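Side-chain contacts in transglutaminase-like domain-containing protein (Streptococcus suis, PDB 4XZ7), which is a homodimeric transglutaminase that acts as an antiphagocytic virulence factor, here represented by one piece of the longer protein that includes its transglutaminase-like domain: residues I202-A207 with V221-N226; F254-R259 with S268-R273; E20-K25 with N63-I68. One frame throughout, in Å; residues are numbered along the deposited sequence.

Contact 1 (I202-A207 with V221-N226)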
ATOM      1  N   ILE B 202       3.869 -28.660  14.242  1.00 36.00           N
ATOM      2  CA  ILE B 202       3.216 -29.793  14.880  1.00 42.29           C
ATOM      3  C   ILE B 202       4.250 -30.817  15.327  1.00 44.79           C
ATOM      4  O   ILE B 202       4.188 -31.328  16.449  1.00 43.48           O
ATOM      5  CB  ILE B 202       2.200 -30.472  13.941  1.00 38.73           C
ATOM      6  CG1 ILE B 202       1.004 -29.558  13.717  1.00 32.91           C
ATOM      7  CG2 ILE B 202       1.733 -31.791  14.527  1.00 33.28           C
ATOM      8  CD1 ILE B 202      -0.074 -30.157  12.854  1.00 34.05           C
ATOM      9  N   GLU B 203       5.197 -31.102  14.438  1.00 45.40           N
ATOM     10  CA  GLU B 203       6.311 -31.989  14.742  1.00 52.64           C
ATOM     11  C   GLU B 203       7.080 -31.456  15.944  1.00 49.43           C
ATOM     12  O   GLU B 203       7.315 -32.177  16.914  1.00 45.96           O
ATOM     13  CB  GLU B 203       7.252 -32.134  13.536  1.00 54.45           C
ATOM     14  CG  GLU B 203       6.675 -32.927  12.363  1.00 65.85           C
ATOM     15  CD  GLU B 203       7.479 -32.766  11.066  1.00 73.21           C
ATOM     16  OE1 GLU B 203       8.670 -32.377  11.120  1.00 73.25           O
ATOM     17  OE2 GLU B 203       6.907 -33.022   9.982  1.00 74.78           O
ATOM     18  N   SER B 204       7.460 -30.187  15.884  1.00 40.64           N
ATOM     19  CA  SER B 204       8.312 -29.616  16.921  1.00 34.88           C
ATOM     20  C   SER B 204       7.599 -29.602  18.271  1.00 40.06           C
ATOM     21  O   SER B 204       8.218 -29.827  19.311  1.00 46.53           O
ATOM     22  CB  SER B 204       8.761 -28.221  16.532  1.00 40.82           C
ATOM     23  OG  SER B 204       9.535 -28.270  15.352  1.00 42.66           O
ATOM     24  N   SER B 205       6.288 -29.390  18.246  1.00 37.59           N
ATOM     25  CA  SER B 205       5.493 -29.382  19.467  1.00 35.22           C
ATOM     26  C   SER B 205       5.412 -30.758  20.138  1.00 33.87           C
ATOM     27  O   SER B 205       5.080 -30.844  21.316  1.00 40.34           O
ATOM     28  CB  SER B 205       4.077 -28.898  19.175  1.00 37.65           C
ATOM     29  OG  SER B 205       3.256 -29.957  18.705  1.00 39.17           O
ATOM     30  N   GLU B 206       5.674 -31.816  19.369  1.00 35.54           N
ATOM     31  CA  GLU B 206       5.540 -33.206  19.814  1.00 44.37           C
ATOM     32  C   GLU B 206       4.102 -33.556  20.203  1.00 48.90           C
ATOM     33  O   GLU B 206       3.868 -34.442  21.024  1.00 47.89           O
ATOM     34  CB  GLU B 206       6.490 -33.493  20.981  1.00 44.92           C
ATOM     35  CG  GLU B 206       7.952 -33.197  20.659  1.00 54.17           C
ATOM     36  CD  GLU B 206       8.896 -33.575  21.788  1.00 62.76           C
ATOM     37  OE1 GLU B 206       8.427 -33.716  22.935  1.00 69.36           O
ATOM     38  OE2 GLU B 206      10.107 -33.737  21.527  1.00 61.65           O
ATOM     39  N   ALA B 207       3.138 -32.872  19.595  1.00 48.80           N
ATOM     40  CA  ALA B 207       1.730 -33.105  19.904  1.00 44.57           C
ATOM     41  C   ALA B 207       1.310 -34.545  19.618  1.00 45.84           C
ATOM     42  O   ALA B 207       0.502 -35.113  20.344  1.00 44.05           O
ATOM     43  CB  ALA B 207       0.850 -32.140  19.128  1.00 38.48           C
ATOM     44  N   VAL B 221      -0.330 -25.682  21.516  1.00 35.39           N
ATOM     45  CA  VAL B 221      -0.607 -24.335  21.989  1.00 31.11           C
ATOM     46  C   VAL B 221       0.591 -23.763  22.742  1.00 31.49           C
ATOM     47  O   VAL B 221       1.038 -22.642  22.464  1.00 27.20           O
ATOM     48  CB  VAL B 221      -1.851 -24.328  22.903  1.00 37.26           C
ATOM     49  CG1 VAL B 221      -1.962 -23.018  23.660  1.00 47.83           C
ATOM     50  CG2 VAL B 221      -3.090 -24.573  22.088  1.00 37.56           C
ATOM     51  N   GLN B 222       1.127 -24.553  23.672  1.00 33.70           N
ATOM     52  CA  GLN B 222       2.252 -24.099  24.479  1.00 33.31           C
ATOM     53  C   GLN B 222       3.498 -23.909  23.625  1.00 30.47           C
ATOM     54  O   GLN B 222       4.235 -22.926  23.787  1.00 32.10           O
ATOM     55  CB  GLN B 222       2.540 -25.079  25.621  1.00 35.42           C
ATOM     56  CG  GLN B 222       3.352 -24.457  26.756  1.00 47.70           C
ATOM     57  CD  GLN B 222       2.600 -23.337  27.493  1.00 53.61           C
ATOM     58  OE1 GLN B 222       2.882 -22.148  27.298  1.00 54.30           O
ATOM     59  NE2 GLN B 222       1.657 -23.719  28.356  1.00 53.33           N
ATOM     60  N   TYR B 223       3.736 -24.834  22.701  1.00 32.48           N
ATOM     61  CA  TYR B 223       4.897 -24.674  21.823  1.00 35.22           C
ATOM     62  C   TYR B 223       4.856 -23.384  20.996  1.00 27.41           C
ATOM     63  O   TYR B 223       5.838 -22.610  20.939  1.00 36.31           O
ATOM     64  CB  TYR B 223       5.025 -25.852  20.866  1.00 35.71           C
ATOM     65  CG  TYR B 223       6.253 -25.718  19.993  1.00 31.32           C
ATOM     66  CD1 TYR B 223       6.185 -25.125  18.737  1.00 28.26           C
ATOM     67  CD2 TYR B 223       7.485 -26.165  20.443  1.00 35.65           C
ATOM     68  CE1 TYR B 223       7.302 -24.982  17.959  1.00 38.89           C
ATOM     69  CE2 TYR B 223       8.603 -26.042  19.668  1.00 38.88           C
ATOM     70  CZ  TYR B 223       8.509 -25.448  18.429  1.00 41.01           C
ATOM     71  OH  TYR B 223       9.632 -25.325  17.661  1.00 49.30           O
ATOM     72  N   VAL B 224       3.732 -23.167  20.323  1.00 33.05           N
ATOM     73  CA  VAL B 224       3.612 -21.984  19.483  1.00 26.98           C
ATOM     74  C   VAL B 224       3.761 -20.736  20.338  1.00 30.16           C
ATOM     75  O   VAL B 224       4.504 -19.831  19.973  1.00 26.97           O
ATOM     76  CB  VAL B 224       2.289 -21.944  18.733  1.00 25.48           C
ATOM     77  CG1 VAL B 224       2.047 -20.540  18.125  1.00 24.29           C
ATOM     78  CG2 VAL B 224       2.293 -23.002  17.660  1.00 26.51           C
ATOM     79  N   ALA B 225       3.096 -20.708  21.494  1.00 36.18           N
ATOM     80  CA  ALA B 225       3.234 -19.572  22.415  1.00 36.00           C
ATOM     81  C   ALA B 225       4.683 -19.346  22.838  1.00 32.90           C
ATOM     82  O   ALA B 225       5.076 -18.216  23.128  1.00 25.90           O
ATOM     83  CB  ALA B 225       2.359 -19.778  23.652  1.00 43.62           C
ATOM     84  N   ASN B 226       5.472 -20.422  22.886  1.00 31.82           N
ATOM     85  CA  ASN B 226       6.882 -20.322  23.277  1.00 26.12           C
ATOM     86  C   ASN B 226       7.859 -20.043  22.140  1.00 29.44           C
ATOM     87  O   ASN B 226       9.051 -19.859  22.389  1.00 30.70           O
ATOM     88  CB  ASN B 226       7.322 -21.603  24.007  1.00 27.86           C
ATOM     89  CG  ASN B 226       6.869 -21.625  25.465  1.00 35.66           C
ATOM     90  OD1 ASN B 226       6.499 -20.587  26.025  1.00 32.44           O
ATOM     91  ND2 ASN B 226       6.874 -22.809  26.077  1.00 29.22           N
TER

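Contact 2 (F254-R259 with S268-R273)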
ATOM      1  N   PHE B 254       0.049 -16.213   7.567  1.00 22.97           N
ATOM      2  CA  PHE B 254       1.509 -16.278   7.495  1.00 19.89           C
ATOM      3  C   PHE B 254       2.196 -15.753   8.750  1.00 23.01           C
ATOM      4  O   PHE B 254       3.420 -15.820   8.876  1.00 22.85           O
ATOM      5  CB  PHE B 254       2.003 -15.489   6.294  1.00 19.34           C
ATOM      6  CG  PHE B 254       1.424 -15.959   4.992  1.00 19.68           C
ATOM      7  CD1 PHE B 254       1.631 -17.266   4.552  1.00 20.47           C
ATOM      8  CD2 PHE B 254       0.687 -15.104   4.206  1.00 19.31           C
ATOM      9  CE1 PHE B 254       1.105 -17.694   3.354  1.00 25.78           C
ATOM     10  CE2 PHE B 254       0.162 -15.535   2.998  1.00 21.91           C
ATOM     11  CZ  PHE B 254       0.372 -16.828   2.576  1.00 26.14           C
ATOM     12  N   ALA B 255       1.403 -15.225   9.670  1.00 19.59           N
ATOM     13  CA  ALA B 255       1.942 -14.496  10.799  1.00 19.07           C
ATOM     14  C   ALA B 255       2.794 -15.374  11.740  1.00 19.62           C
ATOM     15  O   ALA B 255       3.924 -15.014  12.061  1.00 19.40           O
ATOM     16  CB  ALA B 255       0.821 -13.838  11.568  1.00 18.92           C
ATOM     17  N   VAL B 256       2.283 -16.500  12.215  1.00 20.39           N
ATOM     18  CA  VAL B 256       3.137 -17.239  13.147  1.00 31.19           C
ATOM     19  C   VAL B 256       4.100 -18.152  12.391  1.00 31.04           C
ATOM     20  O   VAL B 256       5.180 -18.464  12.885  1.00 31.69           O
ATOM     21  CB  VAL B 256       2.325 -18.031  14.229  1.00 31.32           C
ATOM     22  CG1 VAL B 256       0.837 -17.784  14.121  1.00 27.12           C
ATOM     23  CG2 VAL B 256       2.705 -19.525  14.297  1.00 24.82           C
ATOM     24  N   THR B 257       3.749 -18.512  11.162  1.00 29.06           N
ATOM     25  CA  THR B 257       4.539 -19.476  10.411  1.00 28.94           C
ATOM     26  C   THR B 257       5.755 -18.853   9.723  1.00 28.18           C
ATOM     27  O   THR B 257       6.868 -19.320   9.906  1.00 27.38           O
ATOM     28  CB  THR B 257       3.679 -20.185   9.360  1.00 31.05           C
ATOM     29  OG1 THR B 257       2.814 -19.236   8.716  1.00 26.66           O
ATOM     30  CG2 THR B 257       2.846 -21.275  10.019  1.00 25.85           C
ATOM     31  N   GLU B 258       5.530 -17.813   8.922  1.00 24.67           N
ATOM     32  CA  GLU B 258       6.601 -17.106   8.222  1.00 25.31           C
ATOM     33  C   GLU B 258       7.218 -15.982   9.041  1.00 31.48           C
ATOM     34  O   GLU B 258       8.441 -15.856   9.156  1.00 30.57           O
ATOM     35  CB  GLU B 258       6.073 -16.515   6.911  1.00 19.75           C
ATOM     36  CG  GLU B 258       5.543 -17.578   5.960  1.00 24.29           C
ATOM     37  CD  GLU B 258       5.173 -17.018   4.599  1.00 24.53           C
ATOM     38  OE1 GLU B 258       5.232 -15.782   4.392  1.00 21.62           O
ATOM     39  OE2 GLU B 258       4.814 -17.827   3.732  1.00 22.96           O
ATOM     40  N   ARG B 259       6.357 -15.142   9.593  1.00 32.07           N
ATOM     41  CA  ARG B 259       6.815 -13.936  10.267  1.00 28.97           C
ATOM     42  C   ARG B 259       7.302 -14.228  11.685  1.00 26.06           C
ATOM     43  O   ARG B 259       8.150 -13.508  12.216  1.00 21.72           O
ATOM     44  CB  ARG B 259       5.681 -12.921  10.276  1.00 28.99           C
ATOM     45  CG  ARG B 259       6.008 -11.545  10.792  1.00 29.41           C
ATOM     46  CD  ARG B 259       4.773 -10.714  10.597  1.00 25.64           C
ATOM     47  NE  ARG B 259       4.957  -9.309  10.933  1.00 27.35           N
ATOM     48  CZ  ARG B 259       4.354  -8.706  11.950  1.00 26.91           C
ATOM     49  NH1 ARG B 259       3.534  -9.401  12.731  1.00 25.58           N
ATOM     50  NH2 ARG B 259       4.552  -7.411  12.176  1.00 26.69           N
ATOM     51  N   SER B 268      -4.667 -17.992  16.545  1.00 23.72           N
ATOM     52  CA  SER B 268      -5.873 -18.820  16.494  1.00 24.49           C
ATOM     53  C   SER B 268      -6.060 -19.486  15.127  1.00 30.06           C
ATOM     54  O   SER B 268      -6.560 -20.614  15.038  1.00 24.78           O
ATOM     55  CB  SER B 268      -7.118 -17.991  16.838  1.00 25.19           C
ATOM     56  OG  SER B 268      -7.009 -17.388  18.129  1.00 25.78           O
ATOM     57  N   THR B 269      -5.666 -18.797  14.060  1.00 23.24           N
ATOM     58  CA  THR B 269      -5.806 -19.362  12.711  1.00 23.47           C
ATOM     59  C   THR B 269      -4.799 -20.489  12.466  1.00 23.97           C
ATOM     60  O   THR B 269      -5.144 -21.548  11.928  1.00 24.73           O
ATOM     61  CB  THR B 269      -5.630 -18.287  11.636  1.00 22.64           C
ATOM     62  OG1 THR B 269      -6.604 -17.248  11.838  1.00 22.29           O
ATOM     63  CG2 THR B 269      -5.767 -18.890  10.245  1.00 22.96           C
ATOM     64  N   THR B 270      -3.558 -20.269  12.887  1.00 25.55           N
ATOM     65  CA  THR B 270      -2.552 -21.318  12.788  1.00 27.24           C
ATOM     66  C   THR B 270      -2.945 -22.517  13.658  1.00 28.41           C
ATOM     67  O   THR B 270      -2.785 -23.668  13.252  1.00 33.44           O
ATOM     68  CB  THR B 270      -1.172 -20.802  13.213  1.00 29.53           C
ATOM     69  OG1 THR B 270      -0.783 -19.756  12.326  1.00 26.17           O
ATOM     70  CG2 THR B 270      -0.118 -21.926  13.159  1.00 28.62           C
ATOM     71  N   ALA B 271      -3.470 -22.240  14.845  1.00 25.29           N
ATOM     72  CA  ALA B 271      -3.884 -23.316  15.736  1.00 28.84           C
ATOM     73  C   ALA B 271      -5.061 -24.098  15.157  1.00 28.65           C
ATOM     74  O   ALA B 271      -5.080 -25.316  15.221  1.00 29.04           O
ATOM     75  CB  ALA B 271      -4.236 -22.773  17.119  1.00 26.23           C
ATOM     76  N   ALA B 272      -6.042 -23.399  14.590  1.00 29.57           N
ATOM     77  CA  ALA B 272      -7.218 -24.075  14.056  1.00 27.30           C
ATOM     78  C   ALA B 272      -6.795 -24.974  12.911  1.00 35.02           C
ATOM     79  O   ALA B 272      -7.221 -26.143  12.840  1.00 30.23           O
ATOM     80  CB  ALA B 272      -8.270 -23.081  13.600  1.00 30.14           C
ATOM     81  N   ARG B 273      -5.942 -24.437  12.031  1.00 27.07           N
ATOM     82  CA  ARG B 273      -5.436 -25.233  10.910  1.00 34.64           C
ATOM     83  C   ARG B 273      -4.721 -26.477  11.432  1.00 34.81           C
ATOM     84  O   ARG B 273      -5.031 -27.594  11.012  1.00 34.41           O
ATOM     85  CB  ARG B 273      -4.494 -24.417  10.022  1.00 35.64           C
ATOM     86  CG  ARG B 273      -4.070 -25.132   8.753  1.00 40.15           C
ATOM     87  CD  ARG B 273      -5.195 -25.182   7.723  1.00 38.56           C
ATOM     88  NE  ARG B 273      -4.754 -25.801   6.474  1.00 27.80           N
ATOM     89  CZ  ARG B 273      -5.582 -26.271   5.550  1.00 28.38           C
ATOM     90  NH1 ARG B 273      -6.893 -26.183   5.728  1.00 32.23           N
ATOM     91  NH2 ARG B 273      -5.105 -26.835   4.452  1.00 28.82           N
TER

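Contact 3 (E20-K25 with N63-I68)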
ATOM      1  N   GLU B  20      21.077 -10.658 -24.206  1.00 43.62           N
ATOM      2  CA  GLU B  20      21.366 -11.593 -25.296  1.00 37.20           C
ATOM      3  C   GLU B  20      22.602 -11.166 -26.107  1.00 37.93           C
ATOM      4  O   GLU B  20      23.610 -11.911 -26.231  1.00 43.62           O
ATOM      5  CB  GLU B  20      20.125 -11.708 -26.194  1.00 44.83           C
ATOM      6  CG  GLU B  20      20.210 -12.685 -27.348  1.00 55.68           C
ATOM      7  CD  GLU B  20      18.914 -12.732 -28.161  1.00 66.06           C
ATOM      8  OE1 GLU B  20      18.922 -13.309 -29.272  1.00 69.22           O
ATOM      9  OE2 GLU B  20      17.888 -12.188 -27.689  1.00 66.74           O
ATOM     10  N   ALA B  21      22.525  -9.950 -26.642  1.00 34.54           N
ATOM     11  CA  ALA B  21      23.621  -9.357 -27.405  1.00 37.81           C
ATOM     12  C   ALA B  21      24.896  -9.216 -26.557  1.00 33.17           C
ATOM     13  O   ALA B  21      26.015  -9.608 -26.980  1.00 41.90           O
ATOM     14  CB  ALA B  21      23.191  -7.999 -27.956  1.00 32.54           C
ATOM     15  N   PHE B  22      24.725  -8.671 -25.358  1.00 30.89           N
ATOM     16  CA  PHE B  22      25.868  -8.463 -24.472  1.00 28.23           C
ATOM     17  C   PHE B  22      26.573  -9.781 -24.183  1.00 29.02           C
ATOM     18  O   PHE B  22      27.794  -9.866 -24.275  1.00 30.89           O
ATOM     19  CB  PHE B  22      25.451  -7.813 -23.153  1.00 25.46           C
ATOM     20  CG  PHE B  22      26.616  -7.384 -22.310  1.00 26.95           C
ATOM     21  CD1 PHE B  22      27.302  -6.210 -22.603  1.00 29.97           C
ATOM     22  CD2 PHE B  22      27.041  -8.155 -21.233  1.00 30.41           C
ATOM     23  CE1 PHE B  22      28.381  -5.798 -21.822  1.00 32.62           C
ATOM     24  CE2 PHE B  22      28.128  -7.748 -20.446  1.00 24.78           C
ATOM     25  CZ  PHE B  22      28.795  -6.568 -20.750  1.00 22.85           C
ATOM     26  N   SER B  23      25.785 -10.798 -23.844  1.00 30.90           N
ATOM     27  CA  SER B  23      26.286 -12.145 -23.587  1.00 39.01           C
ATOM     28  C   SER B  23      27.125 -12.639 -24.752  1.00 39.20           C
ATOM     29  O   SER B  23      28.213 -13.192 -24.535  1.00 36.51           O
ATOM     30  CB  SER B  23      25.134 -13.119 -23.328  1.00 50.06           C
ATOM     31  OG  SER B  23      25.596 -14.313 -22.719  1.00 48.73           O
ATOM     32  N   LYS B  24      26.639 -12.431 -25.981  1.00 37.49           N
ATOM     33  CA  LYS B  24      27.463 -12.766 -27.153  1.00 40.96           C
ATOM     34  C   LYS B  24      28.845 -12.107 -27.088  1.00 40.43           C
ATOM     35  O   LYS B  24      29.900 -12.770 -27.241  1.00 44.54           O
ATOM     36  CB  LYS B  24      26.779 -12.352 -28.462  1.00 45.26           C
ATOM     37  CG  LYS B  24      25.468 -13.063 -28.758  1.00 52.50           C
ATOM     38  CD  LYS B  24      25.225 -13.150 -30.263  1.00 59.31           C
ATOM     39  CE  LYS B  24      23.744 -13.250 -30.590  1.00 59.42           C
ATOM     40  NZ  LYS B  24      23.047 -11.970 -30.282  1.00 58.53           N
ATOM     41  N   LYS B  25      28.845 -10.796 -26.868  1.00 37.58           N
ATOM     42  CA  LYS B  25      30.118 -10.074 -26.816  1.00 35.16           C
ATOM     43  C   LYS B  25      31.005 -10.561 -25.652  1.00 40.56           C
ATOM     44  O   LYS B  25      32.240 -10.587 -25.741  1.00 38.44           O
ATOM     45  CB  LYS B  25      29.871  -8.571 -26.706  1.00 37.56           C
ATOM     46  CG  LYS B  25      29.165  -7.956 -27.913  1.00 35.39           C
ATOM     47  CD  LYS B  25      29.942  -6.762 -28.424  1.00 42.49           C
ATOM     48  CE  LYS B  25      29.197  -6.041 -29.530  1.00 45.83           C
ATOM     49  NZ  LYS B  25      29.832  -4.730 -29.841  1.00 53.05           N
ATOM     50  N   ASN B  63      17.737  -4.130 -16.397  1.00 38.53           N
ATOM     51  CA  ASN B  63      18.853  -3.290 -16.835  1.00 32.11           C
ATOM     52  C   ASN B  63      19.353  -3.622 -18.228  1.00 29.28           C
ATOM     53  O   ASN B  63      19.342  -4.782 -18.644  1.00 32.62           O
ATOM     54  CB  ASN B  63      20.046  -3.412 -15.868  1.00 28.56           C
ATOM     55  CG  ASN B  63      19.675  -3.146 -14.428  1.00 25.88           C
ATOM     56  OD1 ASN B  63      19.570  -1.998 -14.012  1.00 31.45           O
ATOM     57  ND2 ASN B  63      19.488  -4.214 -13.652  1.00 27.69           N
ATOM     58  N   ASN B  64      19.832  -2.610 -18.941  1.00 23.01           N
ATOM     59  CA  ASN B  64      20.642  -2.863 -20.118  1.00 25.96           C
ATOM     60  C   ASN B  64      22.124  -2.779 -19.779  1.00 23.40           C
ATOM     61  O   ASN B  64      22.493  -2.326 -18.707  1.00 24.13           O
ATOM     62  CB  ASN B  64      20.275  -1.894 -21.229  1.00 30.45           C
ATOM     63  CG  ASN B  64      18.921  -2.210 -21.828  1.00 38.26           C
ATOM     64  OD1 ASN B  64      18.658  -3.355 -22.188  1.00 34.90           O
ATOM     65  ND2 ASN B  64      18.047  -1.214 -21.904  1.00 37.33           N
ATOM     66  N   PHE B  65      22.965  -3.220 -20.700  1.00 23.96           N
ATOM     67  CA  PHE B  65      24.381  -3.373 -20.444  1.00 23.54           C
ATOM     68  C   PHE B  65      25.094  -2.375 -21.324  1.00 32.84           C
ATOM     69  O   PHE B  65      24.631  -2.099 -22.427  1.00 27.41           O
ATOM     70  CB  PHE B  65      24.831  -4.808 -20.741  1.00 20.91           C
ATOM     71  CG  PHE B  65      24.201  -5.831 -19.838  1.00 22.88           C
ATOM     72  CD1 PHE B  65      22.933  -6.324 -20.105  1.00 26.01           C
ATOM     73  CD2 PHE B  65      24.870  -6.275 -18.700  1.00 20.74           C
ATOM     74  CE1 PHE B  65      22.337  -7.246 -19.261  1.00 27.62           C
ATOM     75  CE2 PHE B  65      24.279  -7.197 -17.848  1.00 22.19           C
ATOM     76  CZ  PHE B  65      23.012  -7.680 -18.129  1.00 25.54           C
ATOM     77  N   LEU B  66      26.207  -1.829 -20.844  1.00 23.58           N
ATOM     78  CA  LEU B  66      26.963  -0.864 -21.636  1.00 22.42           C
ATOM     79  C   LEU B  66      28.212  -1.475 -22.227  1.00 27.96           C
ATOM     80  O   LEU B  66      28.932  -2.215 -21.550  1.00 28.96           O
ATOM     81  CB  LEU B  66      27.358   0.344 -20.784  1.00 19.63           C
ATOM     82  CG  LEU B  66      26.220   1.153 -20.183  1.00 27.51           C
ATOM     83  CD1 LEU B  66      26.774   2.466 -19.677  1.00 26.53           C
ATOM     84  CD2 LEU B  66      25.148   1.396 -21.235  1.00 28.90           C
ATOM     85  N   VAL B  67      28.476  -1.158 -23.487  1.00 21.63           N
ATOM     86  CA  VAL B  67      29.761  -1.463 -24.080  1.00 23.33           C
ATOM     87  C   VAL B  67      30.410  -0.129 -24.427  1.00 30.99           C
ATOM     88  O   VAL B  67      29.823   0.685 -25.123  1.00 32.23           O
ATOM     89  CB  VAL B  67      29.640  -2.354 -25.335  1.00 26.23           C
ATOM     90  CG1 VAL B  67      31.014  -2.682 -25.883  1.00 27.10           C
ATOM     91  CG2 VAL B  67      28.890  -3.637 -25.003  1.00 29.71           C
ATOM     92  N   ILE B  68      31.611   0.111 -23.921  1.00 34.34           N
ATOM     93  CA  ILE B  68      32.240   1.417 -24.100  1.00 34.11           C
ATOM     94  C   ILE B  68      33.532   1.312 -24.892  1.00 34.87           C
ATOM     95  O   ILE B  68      34.496   0.668 -24.452  1.00 33.98           O
ATOM     96  CB  ILE B  68      32.504   2.087 -22.741  1.00 35.56           C
ATOM     97  CG1 ILE B  68      31.182   2.222 -21.990  1.00 32.20           C
ATOM     98  CG2 ILE B  68      33.165   3.451 -22.933  1.00 31.29           C
ATOM     99  CD1 ILE B  68      31.305   2.824 -20.647  1.00 35.62           C
TER

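Contact 1 (I202-A207 with V221-N226)
Y223 carries 221-226 against S204 and S205, at the last turn of helix 188-205. The segment enters with V221, whose side chain points from this interface into the neighbouring packing, and the contact proper begins at Y223. Its CA lies 5.3 Å from the CA of S205. CG stands anti to the backbone N (chi1 -178°), which lays the ring along the end of the first helix. At its root, Y223 CB meets S205 CB at 3.6 Å. Further out, one ring face receives the backbone between the two serines: S205 N sits 4.0 Å above the plane of the Y223 ring, over its centre, while S204 C lies nearer the rim. At the phenol end, S204 CB approaches Y223 OH to 3.2 Å. The hydroxyl of S204 is hydrogen-bonded to K200 O in its own helix, and it is the methylene, CB, that comes nearest the phenol oxygen.

The S205 hydroxyl is held within its own segment. S205 OG gives a hydrogen bond of 2.8 Å to I202 O and accepts one of 3.1 Å from A207 N, closing an ST turn, just where E206 (phi 62°) ends the helix in a Schellman motif. Y223 also meets the ring of H227. The arrangement joins two consecutive helices of the transglutaminase-like domain, 188-205 and 213-227, and both lean on a third, 264-277: I202 on A274 and M277, V221 on F275, V224 on F267.

Contact 2 (F254-R259 with S268-R273)
V256 and T270 bring the backbones closest, CA to CA at 7.0 Å, where a weakly bonded helical turn faces the regular helix 264-277. That turn is wider than an alpha-helix: F254 O accepts from both E258 N at 2.9 Å and R259 N at 3.1 Å, the second being the pi-type bond. V256 and T270 point at each other and meet tip to tip. The valine is nearly eclipsed (chi1 -4°), with CG1 almost over its backbone N; this places V256 CG1 only 3.1 Å from T270 OG1, so short that the exact rotation is doubtful. The second methyl, V256 CG2, lies at an ordinary packing distance of 3.9 Å from T270 CG2. T257 adds a looser methyl contact, its CG2 at 4.4 Å from T270 CG2. On a different side of the second helix, T269 and A272 pack on G142 and A140 of the second subunit. T270 turns both its methyl and its hydroxyl oxygen toward the valine, and that hydroxyl finds its hydrogen-bond partner just beyond the segments. The two segments thus meet through van der Waals packing rather than polar bonding, while the T257 hydroxyl is satisfied by N194 OD1.

Contact 3 (E20-K25 with N63-I68)
F22 contributes most to this interface, its side chain reaching from helix 19-29 onto F65 and V67 of strand 63-68. The CA atoms of F22 and F65 are 6.7 Å apart, and the axes of these short segments approach to 8.8 Å with their directions 37° apart. CG of F22 is anti to the backbone N (chi1 -171°), which carries the ring out from the helix to the strand. One face of it takes F65 CB, a CH-pi contact 3.7 Å from the ring centroid; the nearest single pair is F22 CD1 to F65 CB at 3.4 Å.

Although the two side chains cross at about a right angle, their rings end up nearly parallel, with planes at 19° and centroids 4.8 Å apart: an offset stack, with F65 CG and CD2 nearest CG and CD2 of F22. The strand runs between 14-17 and 79-86, antiparallel to both, in a mixed sheet of the N-terminal part of the chain, and helix 19-29 follows directly on strand 14-17 to cover one side of it. Strand alternation explains the choice of partners: F65 and V67 face the helix, whereas L66 points its side chain away and offers its carbonyl, with L66 O 3.6 Å from F22 CE1.

V67 meets the ring differently from F65. Its CG2 comes in at the edge, near the ring plane, 3.9 Å from F22 CD1. I82 of strand 79-86 touches both phenylalanines, and the ring of F65 also meets that of W19.

Contacts 1 and 2 belong to one packing unit: their centres are 12 Å apart, all four segments are part of the transglutaminase-like region, and they touch directly where V224 CG1 lies 4.0 Å from V256 CG2. Helix 264-277 is common to the surroundings of both. It begins at C264, consistent with the nucleophilic cysteine that opens the core helix in this family, so the 268-273 side of contact 2 probably follows the active-site residue on the same helix. Contact 3 belongs to a separate N-terminal region, its centre 46 Å from that of contact 2 and 53 Å from that of contact 1, with nearest atoms about 26 and 39 Å apart.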